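Local coordinates for L-fuculose phosphate aldolase (Streptococcus pneumoniae, PDB 4C24), which is a zinc-bound member of the class II aldolase and adducin family, in the AraD-like clan, at residues A[78-90]-A[136-150]. Residues are numbered along the deposited sequence; the frame is centred on the assembly and turned at random.
Sequences SEWYMHLIQYQTR and YGTKELAVNAAKAME. With SO4 (sulfate ion), chain E.
Helices 80-89 and 139-149 of the class II aldolase/adducin (AraD-like) fold lie side by side on its central sheet, their axes 8.1 Å apart and crossing at -40°, and they illustrate how alanines let two helices come close. Ala-142 is the point of closest backbone approach: its CB lies 3.5 Å from Met-82 CA and 3.4 Å from Tyr-81 CD2. With CG anti to the backbone N (chi1 -177°), the Tyr-81 ring is carried across to that methyl and to CG of Lys-139. Ile-85 splits its branches, CG2 resting between Ala-142 and Ala-146 while CD1 extends to Val-143 CG2. On the inner side Met-82 SD lies against Leu-141 and Ala-145.

Polar groups close both ends. Glu-79, at the N-cap position of its helix, accepts a weak bond at OE1 from Gly-137 N (3.0 Å), and a water joins the same oxygen to Thr-138 O. At the far end Arg-90 NH1 donates to Met-149 O over 2.8 Å; the acceptor is near the guanidinium plane, yet the donor stands above the carbonyl plane, off its lone pairs. Between them Gln-86, bent at chi2 (-80°), gives NE2 to a water that also donates to Met-82 O and Ala-142 O, while a second water links its OE1 to Ala-146 O and Arg-90 NH1.

The side chain of Glu-79 comes within about 4 Å of the zinc ion (nearest atoms) and touches its ligand His-160, and the ring of Tyr-136 meets that of Tyr-119 of a neighbouring subunit, nearly parallel to it. Beneath the helix pair, Met-82 packs on His-98 of strand 95-99 and, with Ala-145, on Leu-157 of strand 154-157.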
loop_
_atom_site.group_PDB
_atom_site.type_symbol
_atom_site.label_atom_id
_atom_site.label_comp_id
_atom_site.label_asym_id
_atom_site.label_seq_id
_atom_site.Cartn_x
_atom_site.Cartn_y
_atom_site.Cartn_z
ATOM N N SER A 78 24.898 11.410 -8.816
ATOM C CA SER A 78 25.146 11.309 -10.270
ATOM C C SER A 78 24.290 12.310 -11.038
ATOM O O SER A 78 24.633 12.650 -12.177
ATOM C CB SER A 78 24.855 9.907 -10.804
ATOM O OG SER A 78 23.531 9.520 -10.527
ATOM N N GLU A 79 23.218 12.803 -10.434
ATOM C CA GLU A 79 22.308 13.738 -11.128
ATOM C C GLU A 79 22.590 15.218 -10.847
ATOM O O GLU A 79 21.743 16.087 -11.063
ATOM C CB GLU A 79 20.842 13.406 -10.814
ATOM C CG GLU A 79 20.445 11.991 -11.198
ATOM C CD GLU A 79 20.398 11.724 -12.704
ATOM O OE1 GLU A 79 20.823 12.558 -13.543
ATOM O OE2 GLU A 79 19.947 10.614 -13.013
ATOM N N TRP A 80 23.787 15.503 -10.300
ATOM C CA TRP A 80 24.088 16.849 -9.894
ATOM C C TRP A 80 23.908 17.886 -10.971
ATOM O O TRP A 80 23.465 18.982 -10.680
ATOM C CB TRP A 80 25.504 16.928 -9.288
ATOM C CG TRP A 80 26.590 16.679 -10.309
ATOM C CD1 TRP A 80 27.183 15.482 -10.612
ATOM C CD2 TRP A 80 27.190 17.654 -11.182
ATOM N NE1 TRP A 80 28.095 15.644 -11.641
ATOM C CE2 TRP A 80 28.121 16.957 -12.014
ATOM C CE3 TRP A 80 26.998 19.027 -11.377
ATOM C CZ2 TRP A 80 28.880 17.609 -13.002
ATOM C CZ3 TRP A 80 27.752 19.676 -12.349
ATOM C CH2 TRP A 80 28.689 18.963 -13.150
ATOM N N TYR A 81 24.170 17.513 -12.236
ATOM C CA TYR A 81 24.036 18.488 -13.297
ATOM C C TYR A 81 22.581 18.704 -13.707
ATOM O O TYR A 81 22.190 19.830 -14.042
ATOM C CB TYR A 81 24.950 18.143 -14.461
ATOM C CG TYR A 81 24.927 19.158 -15.572
ATOM C CD1 TYR A 81 25.226 20.506 -15.359
ATOM C CD2 TYR A 81 24.608 18.753 -16.858
ATOM C CE1 TYR A 81 25.217 21.431 -16.390
ATOM C CE2 TYR A 81 24.572 19.664 -17.890
ATOM C CZ TYR A 81 24.868 20.992 -17.675
ATOM O OH TYR A 81 24.840 21.903 -18.682
ATOM N N MET A 82 21.759 17.671 -13.537
ATOM C CA MET A 82 20.326 17.861 -13.737
ATOM C C MET A 82 19.758 18.883 -12.750
ATOM O O MET A 82 18.926 19.701 -13.084
ATOM C CB MET A 82 19.590 16.533 -13.669
ATOM C CG MET A 82 18.093 16.682 -13.710
ATOM S SD MET A 82 17.228 15.135 -14.031
ATOM C CE MET A 82 17.680 14.247 -12.534
ATOM N N HIS A 83 20.267 18.879 -11.505
ATOM C CA HIS A 83 19.843 19.907 -10.574
ATOM C C HIS A 83 20.451 21.257 -10.897
ATOM O O HIS A 83 19.741 22.271 -10.989
ATOM C CB HIS A 83 20.316 19.547 -9.127
ATOM C CG HIS A 83 19.619 18.366 -8.526
ATOM N ND1 HIS A 83 18.831 18.454 -7.394
ATOM C CD2 HIS A 83 19.555 17.069 -8.931
ATOM C CE1 HIS A 83 18.357 17.257 -7.096
ATOM N NE2 HIS A 83 18.749 16.402 -8.035
ATOM N N LEU A 84 21.772 21.274 -11.091
ATOM C CA LEU A 84 22.488 22.517 -11.303
ATOM C C LEU A 84 21.975 23.331 -12.501
ATOM O O LEU A 84 21.827 24.548 -12.410
ATOM C CB LEU A 84 23.976 22.243 -11.429
ATOM C CG LEU A 84 24.888 23.467 -11.404
ATOM C CD1 LEU A 84 24.760 24.262 -10.093
ATOM C CD2 LEU A 84 26.330 23.066 -11.694
ATOM N N ILE A 85 21.664 22.647 -13.615
ATOM C CA ILE A 85 21.213 23.379 -14.799
ATOM C C ILE A 85 19.868 24.083 -14.562
ATOM O O ILE A 85 19.587 25.133 -15.145
ATOM C CB ILE A 85 21.169 22.457 -16.032
ATOM C CG1 ILE A 85 21.187 23.292 -17.308
ATOM C CG2 ILE A 85 20.004 21.467 -15.974
ATOM C CD1 ILE A 85 21.203 22.439 -18.563
ATOM N N GLN A 86 19.039 23.526 -13.673
ATOM C CA GLN A 86 17.833 24.218 -13.294
ATOM C C GLN A 86 18.177 25.524 -12.604
ATOM O O GLN A 86 17.631 26.557 -12.914
ATOM C CB GLN A 86 16.937 23.354 -12.412
ATOM C CG GLN A 86 16.547 22.015 -13.029
ATOM C CD GLN A 86 15.406 22.135 -14.043
ATOM O OE1 GLN A 86 14.723 23.160 -14.120
ATOM N NE2 GLN A 86 15.146 21.045 -14.758
ATOM N N TYR A 87 19.086 25.465 -11.623
ATOM C CA TYR A 87 19.412 26.680 -10.922
ATOM C C TYR A 87 20.068 27.736 -11.813
ATOM O O TYR A 87 19.896 28.933 -11.599
ATOM C CB TYR A 87 20.328 26.360 -9.760
ATOM C CG TYR A 87 19.721 25.458 -8.731
ATOM C CD1 TYR A 87 18.471 25.721 -8.199
ATOM C CD2 TYR A 87 20.395 24.296 -8.321
ATOM C CE1 TYR A 87 17.921 24.899 -7.220
ATOM C CE2 TYR A 87 19.852 23.450 -7.352
ATOM C CZ TYR A 87 18.629 23.760 -6.789
ATOM O OH TYR A 87 18.084 22.934 -5.828
ATOM N N GLN A 88 20.814 27.279 -12.820
ATOM C CA GLN A 88 21.453 28.144 -13.805
ATOM C C GLN A 88 20.463 28.849 -14.702
ATOM O O GLN A 88 20.784 29.896 -15.230
ATOM C CB GLN A 88 22.365 27.326 -14.710
ATOM C CG GLN A 88 23.628 26.817 -14.036
ATOM C CD GLN A 88 24.413 25.869 -14.911
ATOM O OE1 GLN A 88 23.946 25.489 -15.990
ATOM N NE2 GLN A 88 25.596 25.477 -14.469
ATOM N N THR A 89 19.283 28.259 -14.896
ATOM C CA THR A 89 18.377 28.744 -15.947
ATOM C C THR A 89 17.055 29.295 -15.412
ATOM O O THR A 89 16.271 29.886 -16.170
ATOM C CB THR A 89 18.082 27.622 -16.986
ATOM O OG1 THR A 89 17.496 26.496 -16.332
ATOM C CG2 THR A 89 19.347 27.180 -17.708
ATOM N N ARG A 90 16.804 29.090 -14.114
ATOM C CA ARG A 90 15.564 29.482 -13.465
ATOM C C ARG A 90 15.861 30.177 -12.155
ATOM O O ARG A 90 16.583 29.623 -11.334
ATOM C CB ARG A 90 14.755 28.238 -13.131
ATOM C CG ARG A 90 14.530 27.372 -14.337
ATOM C CD ARG A 90 13.433 26.404 -14.077
ATOM N NE ARG A 90 12.189 26.974 -13.557
ATOM C CZ ARG A 90 11.019 26.398 -13.817
ATOM N NH1 ARG A 90 11.003 25.342 -14.616
ATOM N NH2 ARG A 90 9.895 26.867 -13.313
ATOM N N TYR A 136 20.654 8.116 -17.370
ATOM C CA TYR A 136 20.782 8.746 -16.070
ATOM C C TYR A 136 22.177 9.360 -15.946
ATOM O O TYR A 136 23.163 8.838 -16.494
ATOM C CB TYR A 136 20.509 7.740 -14.950
ATOM C CG TYR A 136 21.707 6.928 -14.523
ATOM C CD1 TYR A 136 22.023 5.707 -15.112
ATOM C CD2 TYR A 136 22.530 7.394 -13.492
ATOM C CE1 TYR A 136 23.131 4.971 -14.702
ATOM C CE2 TYR A 136 23.641 6.685 -13.088
ATOM C CZ TYR A 136 23.940 5.485 -13.689
ATOM O OH TYR A 136 25.037 4.795 -13.244
ATOM N N GLY A 137 22.222 10.498 -15.254
ATOM C CA GLY A 137 23.485 11.121 -14.891
ATOM C C GLY A 137 24.218 11.817 -16.025
ATOM O O GLY A 137 25.370 12.203 -15.886
ATOM N N THR A 138 23.553 11.998 -17.164
ATOM C CA THR A 138 24.206 12.625 -18.308
ATOM C C THR A 138 23.786 14.080 -18.524
ATOM O O THR A 138 22.768 14.520 -18.007
ATOM C CB THR A 138 23.929 11.859 -19.612
ATOM O OG1 THR A 138 22.527 11.901 -19.887
ATOM C CG2 THR A 138 24.436 10.428 -19.512
ATOM N N LYS A 139 24.596 14.823 -19.293
ATOM C CA LYS A 139 24.240 16.184 -19.707
ATOM C C LYS A 139 22.955 16.215 -20.513
ATOM O O LYS A 139 22.194 17.164 -20.416
ATOM C CB LYS A 139 25.340 16.841 -20.532
ATOM C CG LYS A 139 26.637 17.059 -19.770
ATOM C CD LYS A 139 27.657 17.818 -20.615
ATOM C CE LYS A 139 27.963 17.192 -21.986
ATOM N NZ LYS A 139 28.639 15.873 -21.948
ATOM N N GLU A 140 22.771 15.197 -21.352
ATOM C CA GLU A 140 21.573 15.107 -22.181
ATOM C C GLU A 140 20.335 15.054 -21.291
ATOM O O GLU A 140 19.387 15.787 -21.523
ATOM C CB GLU A 140 21.622 13.870 -23.051
ATOM N N LEU A 141 20.363 14.234 -20.234
ATOM C CA LEU A 141 19.221 14.159 -19.318
ATOM C C LEU A 141 18.988 15.507 -18.645
ATOM O O LEU A 141 17.853 15.979 -18.571
ATOM C CB LEU A 141 19.380 13.044 -18.287
ATOM C CG LEU A 141 18.201 12.926 -17.325
ATOM C CD1 LEU A 141 16.897 12.647 -18.064
ATOM C CD2 LEU A 141 18.478 11.854 -16.286
ATOM N N ALA A 142 20.087 16.146 -18.202
ATOM C CA ALA A 142 19.964 17.451 -17.569
ATOM C C ALA A 142 19.292 18.473 -18.482
ATOM O O ALA A 142 18.386 19.180 -18.074
ATOM C CB ALA A 142 21.326 17.964 -17.112
ATOM N N VAL A 143 19.754 18.527 -19.737
ATOM C CA VAL A 143 19.169 19.457 -20.694
ATOM C C VAL A 143 17.696 19.111 -21.025
ATOM O O VAL A 143 16.847 19.984 -21.042
ATOM C CB VAL A 143 20.030 19.533 -21.975
ATOM C CG1 VAL A 143 19.297 20.257 -23.114
ATOM C CG2 VAL A 143 21.372 20.172 -21.676
ATOM N N ASN A 144 17.420 17.832 -21.235
ATOM C CA ASN A 144 16.063 17.368 -21.554
ATOM C C ASN A 144 15.084 17.720 -20.442
ATOM O O ASN A 144 13.985 18.182 -20.678
ATOM C CB ASN A 144 16.034 15.865 -21.844
ATOM C CG ASN A 144 16.765 15.493 -23.126
ATOM O OD1 ASN A 144 17.240 16.360 -23.890
ATOM N ND2 ASN A 144 16.889 14.192 -23.350
ATOM N N ALA A 145 15.534 17.549 -19.190
ATOM C CA ALA A 145 14.713 17.868 -18.041
ATOM C C ALA A 145 14.485 19.372 -17.883
ATOM O O ALA A 145 13.386 19.792 -17.565
ATOM C CB ALA A 145 15.373 17.308 -16.772
ATOM N N ALA A 146 15.540 20.168 -18.091
ATOM C CA ALA A 146 15.411 21.625 -18.046
ATOM C C ALA A 146 14.354 22.086 -19.035
ATOM O O ALA A 146 13.455 22.810 -18.687
ATOM C CB ALA A 146 16.744 22.305 -18.319
ATOM N N LYS A 147 14.468 21.613 -20.266
ATOM C CA LYS A 147 13.555 22.061 -21.305
ATOM C C LYS A 147 12.109 21.658 -21.031
ATOM O O LYS A 147 11.196 22.487 -21.129
ATOM C CB LYS A 147 14.028 21.503 -22.632
ATOM C CG LYS A 147 15.321 22.132 -23.098
ATOM C CD LYS A 147 15.805 21.575 -24.405
ATOM C CE LYS A 147 15.168 22.322 -25.562
ATOM N NZ LYS A 147 15.714 21.741 -26.805
ATOM N N ALA A 148 11.898 20.397 -20.649
ATOM C CA ALA A 148 10.547 19.902 -20.413
ATOM C C ALA A 148 9.926 20.387 -19.099
ATOM O O ALA A 148 8.726 20.211 -18.886
ATOM C CB ALA A 148 10.509 18.395 -20.507
ATOM N N MET A 149 10.752 20.963 -18.203
ATOM C CA MET A 149 10.199 21.570 -17.001
ATOM C C MET A 149 9.935 23.068 -17.149
ATOM O O MET A 149 9.422 23.711 -16.234
ATOM C CB MET A 149 11.126 21.312 -15.813
ATOM C CG MET A 149 10.333 21.370 -14.513
ATOM S SD MET A 149 11.170 20.800 -13.024
ATOM C CE MET A 149 11.834 22.345 -12.427
ATOM N N GLU A 150 10.304 23.643 -18.298
ATOM C CA GLU A 150 10.042 25.062 -18.511
ATOM C C GLU A 150 8.581 25.384 -18.263
ATOM O O GLU A 150 7.682 24.699 -18.771
ATOM C CB GLU A 150 10.441 25.497 -19.921
ATOM C CG GLU A 150 11.933 25.664 -20.097
ATOM C CD GLU A 150 12.325 25.903 -21.550
ATOM O OE1 GLU A 150 11.417 26.173 -22.378
ATOM O OE2 GLU A 150 13.534 25.823 -21.869
HETATM S S SO4 E . 22.525 9.126 -6.795
HETATM O O1 SO4 E . 23.863 9.225 -7.416
HETATM O O2 SO4 E . 21.598 8.721 -7.857
HETATM O O3 SO4 E . 22.680 8.099 -5.745
HETATM O O4 SO4 E . 22.083 10.428 -6.249
HETATM O O HOH W 1 26.879 11.663 -13.327
HETATM O O HOH W 2 22.103 14.452 -15.074
HETATM O O HOH W 3 17.335 19.587 -15.371
HETATM O O HOH W 4 13.324 24.240 -16.319
#